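Local coordinates for D-methionine-binding lipoprotein MetQ (Escherichia coli, PDB 4YAH), which binds methionine as the substrate-binding component of the ATP-driven D-methionine permease, delivering it for transport into the cell, at residues Tyr112-Tyr117 / Leu146-Lys151; Val152-Leu157 / Lys175-Val180; Leu198-Thr203 / Gly217-Asp222. All coordinates share one frame; numbering follows the deposited sequence.

Contact 1: Tyr112-Tyr117 / Leu146-Lys151. With MET (methionine), chain B.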
# COMPACT_ATOMS: atom_id res chain seq x y z
N TYR A 112 6.73 0.51 -0.80
CA TYR A 112 6.23 0.63 -2.17
C TYR A 112 6.06 2.11 -2.47
O TYR A 112 4.98 2.66 -2.27
CB TYR A 112 4.91 -0.09 -2.33
CG TYR A 112 4.96 -1.59 -2.19
CD1 TYR A 112 5.57 -2.38 -3.16
CD2 TYR A 112 4.37 -2.22 -1.11
CE1 TYR A 112 5.59 -3.76 -3.05
CE2 TYR A 112 4.39 -3.61 -0.99
CZ TYR A 112 5.01 -4.36 -1.96
OH TYR A 112 5.03 -5.72 -1.87
N PRO A 113 7.14 2.78 -2.91
CA PRO A 113 7.02 4.24 -3.08
C PRO A 113 5.89 4.57 -4.06
O PRO A 113 5.79 3.98 -5.13
CB PRO A 113 8.40 4.65 -3.61
CG PRO A 113 9.34 3.57 -3.06
CD PRO A 113 8.50 2.31 -3.19
N ILE A 114 5.02 5.46 -3.64
CA ILE A 114 3.79 5.71 -4.37
C ILE A 114 4.04 6.75 -5.46
O ILE A 114 4.90 7.61 -5.33
CB ILE A 114 2.67 6.17 -3.42
CG1 ILE A 114 1.30 5.94 -4.06
CG2 ILE A 114 2.89 7.60 -2.95
CD1 ILE A 114 0.16 6.11 -3.07
N ALA A 115 3.27 6.64 -6.54
CA ALA A 115 3.47 7.50 -7.71
C ALA A 115 2.17 8.13 -8.19
O ALA A 115 1.07 7.67 -7.87
CB ALA A 115 4.11 6.71 -8.82
N GLY A 116 2.33 9.22 -8.93
CA GLY A 116 1.23 9.86 -9.64
C GLY A 116 1.24 9.38 -11.09
O GLY A 116 2.31 9.25 -11.70
N TYR A 117 0.06 9.10 -11.62
CA TYR A 117 -0.11 8.53 -12.95
C TYR A 117 -1.15 9.31 -13.72
O TYR A 117 -2.01 9.95 -13.13
CB TYR A 117 -0.56 7.07 -12.90
CG TYR A 117 0.33 6.13 -12.12
CD1 TYR A 117 1.36 5.44 -12.75
CD2 TYR A 117 0.14 5.93 -10.76
CE1 TYR A 117 2.17 4.56 -12.03
CE2 TYR A 117 0.94 5.06 -10.03
CZ TYR A 117 1.96 4.38 -10.67
OH TYR A 117 2.76 3.50 -9.98
N LEU A 146 -1.25 13.86 -0.40
CA LEU A 146 -1.15 15.31 -0.34
C LEU A 146 0.29 15.75 -0.09
O LEU A 146 0.76 16.74 -0.67
CB LEU A 146 -2.08 15.87 0.73
CG LEU A 146 -3.57 15.69 0.45
CD1 LEU A 146 -4.34 16.23 1.60
CD2 LEU A 146 -3.99 16.39 -0.83
N LEU A 147 1.02 15.01 0.75
CA LEU A 147 2.43 15.33 0.97
C LEU A 147 3.23 15.18 -0.33
O LEU A 147 4.14 15.96 -0.59
CB LEU A 147 3.01 14.44 2.07
CG LEU A 147 2.47 14.81 3.44
CD1 LEU A 147 2.82 13.70 4.43
CD2 LEU A 147 3.00 16.16 3.91
N LEU A 148 2.86 14.20 -1.16
CA LEU A 148 3.54 14.00 -2.44
C LEU A 148 3.24 15.16 -3.40
O LEU A 148 4.15 15.66 -4.08
CB LEU A 148 3.17 12.65 -3.05
CG LEU A 148 3.83 12.30 -4.39
CD1 LEU A 148 5.34 12.43 -4.33
CD2 LEU A 148 3.46 10.89 -4.81
N LEU A 149 1.98 15.59 -3.44
CA LEU A 149 1.57 16.71 -4.28
C LEU A 149 2.28 17.99 -3.84
O LEU A 149 2.57 18.86 -4.67
CB LEU A 149 0.06 16.88 -4.23
CG LEU A 149 -0.72 15.73 -4.87
CD1 LEU A 149 -2.22 15.91 -4.69
CD2 LEU A 149 -0.39 15.54 -6.34
N GLN A 150 2.55 18.10 -2.54
CA GLN A 150 3.29 19.25 -2.02
C GLN A 150 4.76 19.15 -2.43
O GLN A 150 5.38 20.14 -2.84
CB GLN A 150 3.16 19.34 -0.49
CG GLN A 150 4.03 20.46 0.13
CD GLN A 150 3.80 20.61 1.62
OE1 GLN A 150 3.27 21.62 2.07
NE2 GLN A 150 4.20 19.60 2.39
N LYS A 151 5.32 17.95 -2.31
CA LYS A 151 6.71 17.71 -2.67
C LYS A 151 7.00 18.12 -4.11
O LYS A 151 8.07 18.67 -4.39
CB LYS A 151 7.05 16.24 -2.46
CG LYS A 151 8.43 15.80 -2.91
CD LYS A 151 8.55 14.29 -2.78
CE LYS A 151 9.67 13.71 -3.62
NZ LYS A 151 11.01 14.05 -3.06
N MET B . 0.71 -1.47 -0.31
CA MET B . 0.14 -0.18 0.07
C MET B . 1.21 0.88 -0.02
O MET B . 2.30 0.67 0.51
CB MET B . -0.42 -0.23 1.50
CG MET B . -1.19 1.01 1.92
SD MET B . -1.83 0.95 3.60
CE MET B . -3.19 -0.21 3.39
OXT MET B . 0.98 1.96 -0.61
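I114 and L148 meet behind the methionine cleft, in one lobe of a two-lobed periplasmic binding-protein fold, on a segment that starts in the pocket at Y112. Residues 112-114 carry the chain from the six-stranded sheet of the other lobe into strand 115-117 of this one, and helix 139-151 packs across the five-stranded sheet that this strand belongs to. The meeting is small, with 91 Å² buried over both sides, and one methyl of L148 does nearly all the touching. Its CD2 lies 3.6 Å from I114 O, a plain van der Waals approach to a backbone carbonyl oxygen. The same methyl is 3.8 Å from I114 CG2, the two side chains passing at a slant. It only grazes the next residue, 4.5 Å from A115 CA. L148 holds CG anti to its own N (chi1 -180°), which extends the chain off the helix toward the strand; chi2 of 53° completes the placement of CD2. On I114 the long branch, CG1, takes the place opposite N (chi1 -160°), leaving the short CG2 branch wedged between N and the carbonyl carbon, where it meets the leucine. The helix behind L148 is regular here, with Q150 N hydrogen-bonded to L146 O at 2.9 Å. Around the pair, I114 also rests on V200 and N202, while L148 leans on F219; with V200 and F219 they fill the space between sheet and helix. I114 N is hydrogen-bonded to E221 OE1. Two residues earlier, Y112 belongs to the pocket itself, its ring packed against F263. The ligand approaches that ring obliquely: Y112 CD2 stands 3.8 Å from the methionine N, and Y112 CB 3.9 Å from the ligand's O.

Contact 2: Val152-Leu157 / Lys175-Val180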
# COMPACT_ATOMS: atom_id res chain seq x y z
N VAL A 152 6.08 17.84 -5.02
CA VAL A 152 6.30 18.18 -6.43
C VAL A 152 5.82 19.59 -6.75
O VAL A 152 5.85 20.01 -7.91
CB VAL A 152 5.63 17.13 -7.36
CG1 VAL A 152 6.16 15.75 -7.03
CG2 VAL A 152 4.10 17.15 -7.23
N GLY A 153 5.39 20.32 -5.73
CA GLY A 153 5.14 21.76 -5.85
C GLY A 153 3.77 22.20 -6.35
O GLY A 153 3.56 23.38 -6.66
N LEU A 154 2.82 21.27 -6.42
CA LEU A 154 1.50 21.59 -6.93
C LEU A 154 0.66 22.31 -5.88
O LEU A 154 -0.17 23.15 -6.21
CB LEU A 154 0.80 20.33 -7.40
CG LEU A 154 1.37 19.71 -8.67
CD1 LEU A 154 0.76 18.36 -8.93
CD2 LEU A 154 1.12 20.60 -9.87
N ILE A 155 0.89 21.98 -4.61
CA ILE A 155 0.14 22.58 -3.52
C ILE A 155 1.08 22.88 -2.36
O ILE A 155 2.20 22.37 -2.30
CB ILE A 155 -0.99 21.66 -3.01
CG1 ILE A 155 -0.40 20.35 -2.47
CG2 ILE A 155 -1.99 21.39 -4.10
CD1 ILE A 155 -1.44 19.37 -1.93
N LYS A 156 0.61 23.69 -1.42
CA LYS A 156 1.29 23.85 -0.15
C LYS A 156 0.30 23.59 0.97
O LYS A 156 -0.86 24.00 0.89
CB LYS A 156 1.91 25.25 -0.02
CG LYS A 156 2.75 25.41 1.24
CD LYS A 156 3.49 26.75 1.27
CE LYS A 156 3.75 27.21 2.70
NZ LYS A 156 4.15 26.09 3.62
N LEU A 157 0.78 22.90 1.99
CA LEU A 157 -0.01 22.55 3.15
C LEU A 157 0.36 23.39 4.37
O LEU A 157 1.49 23.88 4.50
CB LEU A 157 0.17 21.09 3.50
CG LEU A 157 -0.14 20.08 2.39
CD1 LEU A 157 0.34 18.73 2.85
CD2 LEU A 157 -1.63 20.08 2.08
N LYS A 175 -3.03 26.27 -9.38
CA LYS A 175 -3.74 25.75 -10.54
C LYS A 175 -5.20 25.44 -10.21
O LYS A 175 -5.93 24.97 -11.08
CB LYS A 175 -3.07 24.50 -11.08
CG LYS A 175 -1.65 24.69 -11.54
CD LYS A 175 -1.06 23.39 -12.10
CE LYS A 175 0.40 23.53 -12.46
NZ LYS A 175 0.61 24.32 -13.71
N ASN A 176 -5.63 25.72 -8.98
CA ASN A 176 -7.01 25.46 -8.56
C ASN A 176 -7.41 24.03 -8.88
O ASN A 176 -8.49 23.78 -9.42
CB ASN A 176 -7.98 26.43 -9.24
CG ASN A 176 -7.66 27.87 -8.93
OD1 ASN A 176 -7.54 28.25 -7.76
ND2 ASN A 176 -7.53 28.69 -9.96
N LEU A 177 -6.53 23.10 -8.53
CA LEU A 177 -6.81 21.69 -8.70
C LEU A 177 -7.93 21.26 -7.78
O LEU A 177 -8.09 21.80 -6.69
CB LEU A 177 -5.55 20.88 -8.41
CG LEU A 177 -4.31 21.28 -9.20
CD1 LEU A 177 -3.11 20.52 -8.68
CD2 LEU A 177 -4.54 21.00 -10.68
N LYS A 178 -8.68 20.27 -8.22
CA LYS A 178 -9.78 19.73 -7.45
C LYS A 178 -9.36 18.34 -7.01
O LYS A 178 -9.19 17.45 -7.83
CB LYS A 178 -11.07 19.67 -8.26
CG LYS A 178 -11.42 20.95 -8.99
CD LYS A 178 -11.65 22.10 -8.02
CE LYS A 178 -12.11 23.36 -8.74
NZ LYS A 178 -13.48 23.19 -9.32
N ILE A 179 -9.19 18.16 -5.71
CA ILE A 179 -8.78 16.88 -5.16
C ILE A 179 -10.01 16.00 -5.03
O ILE A 179 -10.97 16.38 -4.37
CB ILE A 179 -8.08 17.04 -3.80
CG1 ILE A 179 -6.92 18.03 -3.91
CG2 ILE A 179 -7.59 15.70 -3.30
CD1 ILE A 179 -5.84 17.59 -4.84
N VAL A 180 -9.98 14.85 -5.69
CA VAL A 180 -11.09 13.91 -5.70
C VAL A 180 -10.69 12.68 -4.90
O VAL A 180 -9.82 11.94 -5.31
CB VAL A 180 -11.46 13.52 -7.13
CG1 VAL A 180 -12.52 12.43 -7.13
CG2 VAL A 180 -11.97 14.74 -7.86
O HOH W 1 -2.14 23.93 -7.92
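Neither ring face nor ring edge enters where L154 meets K175 and L177: the side chains touch through aliphatic carbons alone, and the flat groups involved are backbone peptides. This is the outer end of a beta-alpha-beta unit in the five-stranded sheet, in which strand 132-136, helix 139-151 and strand 178-182 follow one another, with a two-stranded excursion between the helix and the last strand. The helix closes in a Schellman motif at G153, whose phi of 86° turns the chain so that L154 comes down beside the entry to strand 178-182. L154 then works in two directions. Its CB faces the L177 methyl CD1 at 4.1 Å, and its own methyl CD2 lies against the lysine chain, 4.0 Å from K175 CE and slightly farther from CD. The lysine crosses the leucine at a slant, and its last torsion (chi4 -74°) carries NZ beyond the apolar contact. L154 and L177 are buried, L154 also packing on L149 of the helix and L177 on L127, whereas K175 is partly exposed and reaches D129. Some 170 Å² is covered in all. The peptides are joined through a single water, which donates to L154 O at 2.7 Å and accepts from K175 N at 2.9 Å.

Contact 3: Leu198-Thr203 / Gly217-Asp222. With MET (methionine), chain B.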
# COMPACT_ATOMS: atom_id res chain seq x y z
N LEU A 198 -4.99 13.24 -13.35
CA LEU A 198 -3.86 12.78 -12.56
C LEU A 198 -4.42 11.97 -11.40
O LEU A 198 -5.45 12.34 -10.84
CB LEU A 198 -3.05 13.99 -12.07
CG LEU A 198 -1.79 13.76 -11.25
CD1 LEU A 198 -0.72 13.08 -12.07
CD2 LEU A 198 -1.29 15.12 -10.73
N ALA A 199 -3.76 10.87 -11.08
CA ALA A 199 -4.14 10.05 -9.92
C ALA A 199 -2.92 9.57 -9.16
O ALA A 199 -1.96 9.07 -9.76
CB ALA A 199 -4.97 8.85 -10.36
N VAL A 200 -2.97 9.68 -7.84
CA VAL A 200 -1.94 9.09 -6.98
C VAL A 200 -2.48 7.73 -6.55
O VAL A 200 -3.52 7.65 -5.91
CB VAL A 200 -1.63 9.97 -5.76
CG1 VAL A 200 -0.59 9.31 -4.89
CG2 VAL A 200 -1.13 11.32 -6.21
N ILE A 201 -1.77 6.68 -6.94
CA ILE A 201 -2.28 5.32 -6.85
C ILE A 201 -1.31 4.40 -6.13
O ILE A 201 -0.14 4.32 -6.50
CB ILE A 201 -2.55 4.71 -8.24
CG1 ILE A 201 -3.32 5.69 -9.12
CG2 ILE A 201 -3.31 3.40 -8.11
CD1 ILE A 201 -3.69 5.17 -10.52
N ASN A 202 -1.78 3.71 -5.09
CA ASN A 202 -0.96 2.70 -4.46
C ASN A 202 -0.47 1.69 -5.48
O ASN A 202 -1.23 1.23 -6.31
CB ASN A 202 -1.72 1.96 -3.36
CG ASN A 202 -2.30 2.88 -2.31
OD1 ASN A 202 -3.42 3.38 -2.46
ND2 ASN A 202 -1.55 3.11 -1.24
N THR A 203 0.78 1.30 -5.36
CA THR A 203 1.34 0.34 -6.29
C THR A 203 0.58 -0.98 -6.28
O THR A 203 0.55 -1.66 -7.30
CB THR A 203 2.82 0.14 -5.99
OG1 THR A 203 3.45 1.42 -6.02
CG2 THR A 203 3.47 -0.76 -7.02
N GLY A 217 5.23 6.34 -13.82
CA GLY A 217 5.04 7.43 -12.90
C GLY A 217 5.48 8.77 -13.46
O GLY A 217 6.55 8.88 -14.03
N ILE A 218 4.63 9.78 -13.31
CA ILE A 218 5.01 11.15 -13.62
C ILE A 218 5.87 11.74 -12.50
O ILE A 218 6.73 12.59 -12.73
CB ILE A 218 3.79 12.00 -13.83
CG1 ILE A 218 2.97 11.46 -15.01
CG2 ILE A 218 4.18 13.46 -14.08
CD1 ILE A 218 1.68 12.17 -15.18
N PHE A 219 5.60 11.30 -11.27
CA PHE A 219 6.43 11.66 -10.13
C PHE A 219 6.24 10.54 -9.13
O PHE A 219 5.24 9.84 -9.18
CB PHE A 219 6.05 13.01 -9.53
CG PHE A 219 4.58 13.18 -9.26
CD1 PHE A 219 3.76 13.86 -10.15
CD2 PHE A 219 4.01 12.65 -8.11
CE1 PHE A 219 2.41 14.01 -9.90
CE2 PHE A 219 2.67 12.80 -7.86
CZ PHE A 219 1.87 13.49 -8.74
N VAL A 220 7.23 10.39 -8.25
CA VAL A 220 7.30 9.26 -7.33
C VAL A 220 7.84 9.75 -5.99
O VAL A 220 8.75 10.57 -5.92
CB VAL A 220 8.21 8.14 -7.87
CG1 VAL A 220 8.08 6.88 -7.00
CG2 VAL A 220 7.87 7.84 -9.31
N GLU A 221 7.22 9.24 -4.94
CA GLU A 221 7.67 9.39 -3.57
C GLU A 221 9.11 8.90 -3.37
O GLU A 221 9.51 7.95 -4.04
CB GLU A 221 6.69 8.61 -2.71
CG GLU A 221 6.77 8.79 -1.21
CD GLU A 221 5.73 7.89 -0.54
OE1 GLU A 221 5.80 6.66 -0.75
OE2 GLU A 221 4.83 8.42 0.15
N ASP A 222 9.86 9.53 -2.46
CA ASP A 222 11.20 9.04 -2.08
C ASP A 222 11.13 7.63 -1.49
O ASP A 222 10.18 7.31 -0.81
CB ASP A 222 11.87 9.95 -1.05
CG ASP A 222 12.19 11.33 -1.58
OD1 ASP A 222 12.29 12.26 -0.75
OD2 ASP A 222 12.35 11.49 -2.81
N MET B . 0.71 -1.47 -0.31
CA MET B . 0.14 -0.18 0.07
C MET B . 1.21 0.88 -0.02
O MET B . 2.30 0.67 0.51
CB MET B . -0.42 -0.23 1.50
CG MET B . -1.19 1.01 1.92
SD MET B . -1.83 0.95 3.60
CE MET B . -3.19 -0.21 3.39
OXT MET B . 0.98 1.96 -0.61
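The methyls of L198 fit into the corner formed by I218 and F219, with strand 115-117 running between the two segments in the five-stranded sheet. Because that strand intervenes, the backbones stay well separated, V200 CA and V220 CA being 9.2 Å apart, and side chains bridge the gap. L198 CD1 is the bump in the hollow, 4.0 Å from I218 CD1 and 3.9 Å from F219 CE1, which it meets obliquely. The second methyl, CD2, sits at the ring's edge and in its plane, 4.0 Å from CE1. F219 points its CG between N and the carbonyl carbon (chi1 50°), a turn that swings the ring back toward L198; V200 CG2 adds a looser touch at another part of the edge. From the helix side, L149 also packs on the phenylalanine. Cutting L198 back to an alanine removes both methyls and would probably open a gap beside F219 CE1, leaving I218 CD1 without its mate. At the N-cap position before the next helix, N202 ND2 donates to the methionine OXT (2.8 Å, 167°), so apolar side chains pack one end of segment 198-203 while a nearly straight polar bond near the other helps hold the ligand's carboxylate.

All three contacts lie in the same lobe and reach the same five-stranded sheet. Contacts 1 and 3 are buried neighbours, their centres about 5 Å apart: strand 115-117 runs between 196-201 and 219-220, with Y117 N hydrogen-bonded to A199 O. Both extend to the bound methionine, contact 1 by van der Waals approach and contact 3 by a hydrogen bond. The centre of contact 2 is about 22 Å from the chain centre, against about 12 Å for the others; its leucines are buried but its lysine is partly exposed, and a water bridges the two backbones. Helix 139-151 ties it to contact 1 through Q150 OE1 and L157 N, and V152 packs on F219 of contact 3.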